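Local atomic coordinates of Rv3651-like N-terminal domain-containing protein (PDB entry 4Q6U), a protein that is of unknown function but, as a three-domain protein of Mycobacterium tuberculosis built from one GAF-like and two PAS-like domains, probably serves as a sensor. Residues B[34-37]-B[38-42]; B[259-262]-B[263-266]. One frame throughout, in Å; residues are numbered along the deposited sequence.

Interaction 1: B[34-37]-B[38-42]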
loop_
_atom_site.group_PDB
_atom_site.type_symbol
_atom_site.label_atom_id
_atom_site.label_comp_id
_atom_site.label_asym_id
_atom_site.label_seq_id
_atom_site.Cartn_x
_atom_site.Cartn_y
_atom_site.Cartn_z
ATOM N N LYS B 34 -9.805 10.520 -15.870
ATOM C CA LYS B 34 -8.502 11.093 -15.527
ATOM C C LYS B 34 -8.103 12.320 -16.353
ATOM O O LYS B 34 -7.208 12.238 -17.196
ATOM C CB LYS B 34 -7.419 10.016 -15.660
ATOM N N LEU B 35 -8.753 13.451 -16.079
ATOM C CA LEU B 35 -8.474 14.730 -16.733
ATOM C C LEU B 35 -8.281 14.602 -18.234
ATOM O O LEU B 35 -7.312 15.121 -18.783
ATOM C CB LEU B 35 -7.236 15.393 -16.122
ATOM C CG LEU B 35 -7.433 16.368 -14.955
ATOM C CD1 LEU B 35 -6.088 16.810 -14.419
ATOM C CD2 LEU B 35 -8.246 17.581 -15.372
ATOM N N VAL B 36 -9.203 13.912 -18.891
ATOM C CA VAL B 36 -9.126 13.709 -20.333
ATOM C C VAL B 36 -9.572 14.945 -21.102
ATOM O O VAL B 36 -10.738 15.338 -21.024
ATOM C CB VAL B 36 -9.988 12.522 -20.783
ATOM C CG1 VAL B 36 -9.848 12.319 -22.287
ATOM C CG2 VAL B 36 -9.604 11.260 -20.014
ATOM N N PRO B 37 -8.642 15.557 -21.857
ATOM C CA PRO B 37 -8.951 16.749 -22.655
ATOM C C PRO B 37 -10.197 16.532 -23.499
ATOM O O PRO B 37 -10.342 15.489 -24.144
ATOM C CB PRO B 37 -7.704 16.924 -23.524
ATOM C CG PRO B 37 -6.609 16.339 -22.703
ATOM C CD PRO B 37 -7.232 15.153 -22.005
ATOM N N ILE B 38 -11.093 17.510 -23.463
ATOM C CA ILE B 38 -12.408 17.379 -24.066
ATOM C C ILE B 38 -12.314 16.974 -25.542
ATOM O O ILE B 38 -13.211 16.308 -26.061
ATOM C CB ILE B 38 -13.211 18.700 -23.914
ATOM C CG1 ILE B 38 -14.708 18.461 -24.103
ATOM C CG2 ILE B 38 -12.671 19.790 -24.832
ATOM C CD1 ILE B 38 -15.358 17.825 -22.902
ATOM N N THR B 39 -11.213 17.334 -26.202
ATOM C CA THR B 39 -11.032 16.997 -27.620
ATOM C C THR B 39 -10.639 15.536 -27.802
ATOM O O THR B 39 -10.794 14.973 -28.883
ATOM C CB THR B 39 -9.959 17.874 -28.296
ATOM O OG1 THR B 39 -8.709 17.721 -27.611
ATOM C CG2 THR B 39 -10.372 19.340 -28.291
ATOM N N THR B 40 -10.107 14.939 -26.743
ATOM C CA THR B 40 -9.776 13.524 -26.741
ATOM C C THR B 40 -10.999 12.719 -26.318
ATOM O O THR B 40 -11.350 11.717 -26.943
ATOM C CB THR B 40 -8.588 13.221 -25.800
ATOM O OG1 THR B 40 -7.378 13.727 -26.376
ATOM C CG2 THR B 40 -8.442 11.723 -25.574
ATOM N N PHE B 41 -11.653 13.180 -25.256
ATOM C CA PHE B 41 -12.837 12.515 -24.729
ATOM C C PHE B 41 -13.959 12.531 -25.764
ATOM O O PHE B 41 -14.752 11.595 -25.846
ATOM C CB PHE B 41 -13.294 13.186 -23.421
ATOM C CG PHE B 41 -14.310 12.386 -22.650
ATOM C CD1 PHE B 41 -13.906 11.406 -21.754
ATOM C CD2 PHE B 41 -15.667 12.608 -22.823
ATOM C CE1 PHE B 41 -14.839 10.660 -21.049
ATOM C CE2 PHE B 41 -16.605 11.868 -22.121
ATOM C CZ PHE B 41 -16.189 10.893 -21.232
ATOM N N LEU B 42 -14.012 13.592 -26.562
ATOM C CA LEU B 42 -15.060 13.729 -27.567
ATOM C C LEU B 42 -14.493 13.795 -28.988
ATOM O O LEU B 42 -15.069 14.451 -29.862
ATOM C CB LEU B 42 -15.912 14.970 -27.278
ATOM C CG LEU B 42 -16.663 14.970 -25.942
ATOM C CD1 LEU B 42 -17.419 16.268 -25.743
ATOM C CD2 LEU B 42 -17.611 13.788 -25.841
#

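Interaction 2: B[259-262]-B[263-266]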
loop_
_atom_site.group_PDB
_atom_site.type_symbol
_atom_site.label_atom_id
_atom_site.label_comp_id
_atom_site.label_asym_id
_atom_site.label_seq_id
_atom_site.Cartn_x
_atom_site.Cartn_y
_atom_site.Cartn_z
ATOM N N GLN B 259 -6.882 9.609 16.428
ATOM C CA GLN B 259 -7.918 10.623 16.585
ATOM C C GLN B 259 -7.286 11.947 17.019
ATOM O O GLN B 259 -6.232 11.960 17.650
ATOM C CB GLN B 259 -8.980 10.173 17.595
ATOM C CG GLN B 259 -9.851 9.027 17.101
ATOM C CD GLN B 259 -10.282 9.189 15.647
ATOM O OE1 GLN B 259 -10.938 10.166 15.287
ATOM N NE2 GLN B 259 -9.908 8.226 14.801
ATOM N N PRO B 260 -7.926 13.076 16.675
ATOM C CA PRO B 260 -7.350 14.372 17.054
ATOM C C PRO B 260 -7.190 14.511 18.557
ATOM O O PRO B 260 -7.966 13.931 19.318
ATOM C CB PRO B 260 -8.367 15.384 16.528
ATOM C CG PRO B 260 -9.099 14.659 15.448
ATOM C CD PRO B 260 -9.143 13.218 15.859
ATOM N N CYS B 261 -6.175 15.252 18.984
ATOM C CA CYS B 261 -5.985 15.475 20.402
ATOM C C CYS B 261 -6.713 16.743 20.803
ATOM O O CYS B 261 -6.783 17.710 20.045
ATOM C CB CYS B 261 -4.500 15.561 20.767
ATOM S SG CYS B 261 -3.749 17.167 20.512
ATOM N N SER B 262 -7.284 16.716 21.995
ATOM C CA SER B 262 -7.980 17.868 22.528
ATOM C C SER B 262 -7.085 18.640 23.497
ATOM O O SER B 262 -7.551 19.560 24.159
ATOM C CB SER B 262 -9.277 17.432 23.216
ATOM O OG SER B 262 -9.043 16.367 24.121
ATOM N N PHE B 263 -5.803 18.276 23.560
ATOM C CA PHE B 263 -4.857 18.952 24.460
ATOM C C PHE B 263 -4.738 20.421 24.107
ATOM O O PHE B 263 -4.577 21.259 24.988
ATOM C CB PHE B 263 -3.443 18.351 24.406
ATOM C CG PHE B 263 -3.394 16.866 24.472
ATOM C CD1 PHE B 263 -4.325 16.149 25.200
ATOM C CD2 PHE B 263 -2.400 16.181 23.794
ATOM C CE1 PHE B 263 -4.270 14.767 25.239
ATOM C CE2 PHE B 263 -2.339 14.811 23.827
ATOM C CZ PHE B 263 -3.274 14.097 24.553
ATOM N N TYR B 264 -4.783 20.732 22.816
ATOM C CA TYR B 264 -4.603 22.115 22.389
ATOM C C TYR B 264 -5.535 22.456 21.216
ATOM O O TYR B 264 -6.116 21.571 20.596
ATOM C CB TYR B 264 -3.132 22.367 22.031
ATOM C CG TYR B 264 -2.690 21.831 20.674
ATOM C CD1 TYR B 264 -2.405 20.486 20.487
ATOM C CD2 TYR B 264 -2.533 22.683 19.593
ATOM C CE1 TYR B 264 -1.995 20.012 19.250
ATOM C CE2 TYR B 264 -2.125 22.216 18.355
ATOM C CZ TYR B 264 -1.855 20.887 18.189
ATOM O OH TYR B 264 -1.448 20.439 16.954
ATOM N N ASP B 265 -5.689 23.745 20.932
ATOM C CA ASP B 265 -6.653 24.190 19.929
ATOM C C ASP B 265 -6.011 24.243 18.551
ATOM O O ASP B 265 -5.687 25.323 18.049
ATOM C CB ASP B 265 -7.229 25.565 20.311
ATOM C CG ASP B 265 -8.549 25.866 19.609
ATOM O OD1 ASP B 265 -8.860 25.214 18.588
ATOM O OD2 ASP B 265 -9.274 26.767 20.070
ATOM N N TRP B 266 -5.834 23.068 17.945
ATOM C CA TRP B 266 -5.267 22.960 16.608
ATOM C C TRP B 266 -6.218 23.511 15.543
ATOM O O TRP B 266 -5.771 23.965 14.492
ATOM C CB TRP B 266 -4.902 21.491 16.286
ATOM C CG TRP B 266 -6.055 20.541 16.413
ATOM C CD1 TRP B 266 -6.511 19.943 17.557
ATOM C CD2 TRP B 266 -6.903 20.078 15.356
ATOM N NE1 TRP B 266 -7.595 19.146 17.275
ATOM C CE2 TRP B 266 -7.850 19.204 15.933
ATOM C CE3 TRP B 266 -6.949 20.315 13.977
ATOM C CZ2 TRP B 266 -8.843 18.573 15.174
ATOM C CZ3 TRP B 266 -7.932 19.676 13.223
ATOM C CH2 TRP B 266 -8.866 18.823 13.829
HETATM O O HOH W 1 -9.592 17.980 18.352
#

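Interaction 1: B[34-37]-B[38-42]
The Phe41 ring meets Val36 at an oblique angle, with Phe41 CD1 4.2 Å from Val36 CB, while Val36 CG1 sits closer to the root of the side chain, 3.7 Å from Phe41 CB. With CG1 anti to the backbone nitrogen (chi1 -178°), Val36 directs this methyl onto the first turn of the helix, where Val36 CG1 also meets Thr40 CG2 at 3.6 Å. The side chains of Val36 and Thr40 cross at about a right angle. Beyond Val36, the Phe41 side chain reaches Val25 on the adjacent strand 24-28 and Leu14 on strand 14-17, the next one in. Here edge strand 31-37 of the antiparallel sheet in the GAF-like N-terminal domain runs directly into the short helix 38-41, with Pro37 as the N-cap residue; just before it, Leu35 and Val36 both face Val25 in a G1 beta bulge. The carbonyl of Pro37 takes two amides of the new turn. Phe41 N donates at 2.9 Å to Pro37 O, almost straight at 167° and in the carbonyl plane, whereas Thr40 N, 2.7 Å from Pro37 O, approaches from above that plane with a more bent N-H angle of 140°. Thr39 turns its hydroxyl to Glu22, to which it is hydrogen-bonded.

Interaction 2: B[259-262]-B[263-266]
Cys261 meets two aromatic rings with different atoms. Cys261 CB lies over one face of the Phe263 ring, 3.9 Å from its centroid and only 19° off the normal, which meets the geometry of a CH-pi contact. The sulfur makes two oblique sulfur-aromatic contacts, one with Phe263 and one with Tyr264. Cys261 SG stands 4.4 Å from the Phe263 centroid. Toward Tyr264, Cys261 SG lies 4.6 Å from the ring centroid, 67° off that ring's normal, and comes to 3.6 Å from Tyr264 CE1. The first torsion of Cys261 (chi1 83°) sets SG between the backbone nitrogen and the carbonyl carbon, a position from which it reaches both rings.

Apolar packing joins Pro260 to Trp266. Pro260 CB comes within 3.5 Å of Trp266 CZ2, the pyrrolidine meeting the benzo part of the indole obliquely.

The polar contacts centre on the indole N-H. Trp266 NE1 donates to a water 2.6 Å away that lies in the ring plane at its edge, and this water in turn donates to Cys261 O over 3.3 Å, bridging the two halves of the turn. Phe263 N is buried here without a partner in the model.

Further on, Asp265 is the centre of an inverse gamma turn and forms a salt bridge with Arg268, while Trp266 meets Trp256 edge-to-face and the rings of Phe263 and His242 lie nearly perpendicular. The whole is an irregular, aromatic-rich turn in the connection that follows strand 253-256, packed against the first two strands of the C-terminal PAS-like domain.

In the fold
From the N terminus, interaction 1 comes first, where strand 31-37 passes into helix 38-41; it ties the edge of the six-stranded sheet to the chain leading toward helix 48-61, which Leu42 touches. The chain then completes that sheet and builds the five-stranded sheet of the middle domain before interaction 2 forms a turn between strands 253-256 and 296-303 of the third sheet. Each contact is local and closes only a few residues, so the two are in series and neither nest nor cross. The centres of interactions 1 and 2 are about 43 Å apart, on opposite sides of the chain's centre, and the nearest atoms of interactions 1 and 2 are about 28 Å apart. Interaction 2 also touches the middle domain, through Gln259 on Ala150 and Trp266 on Glu146.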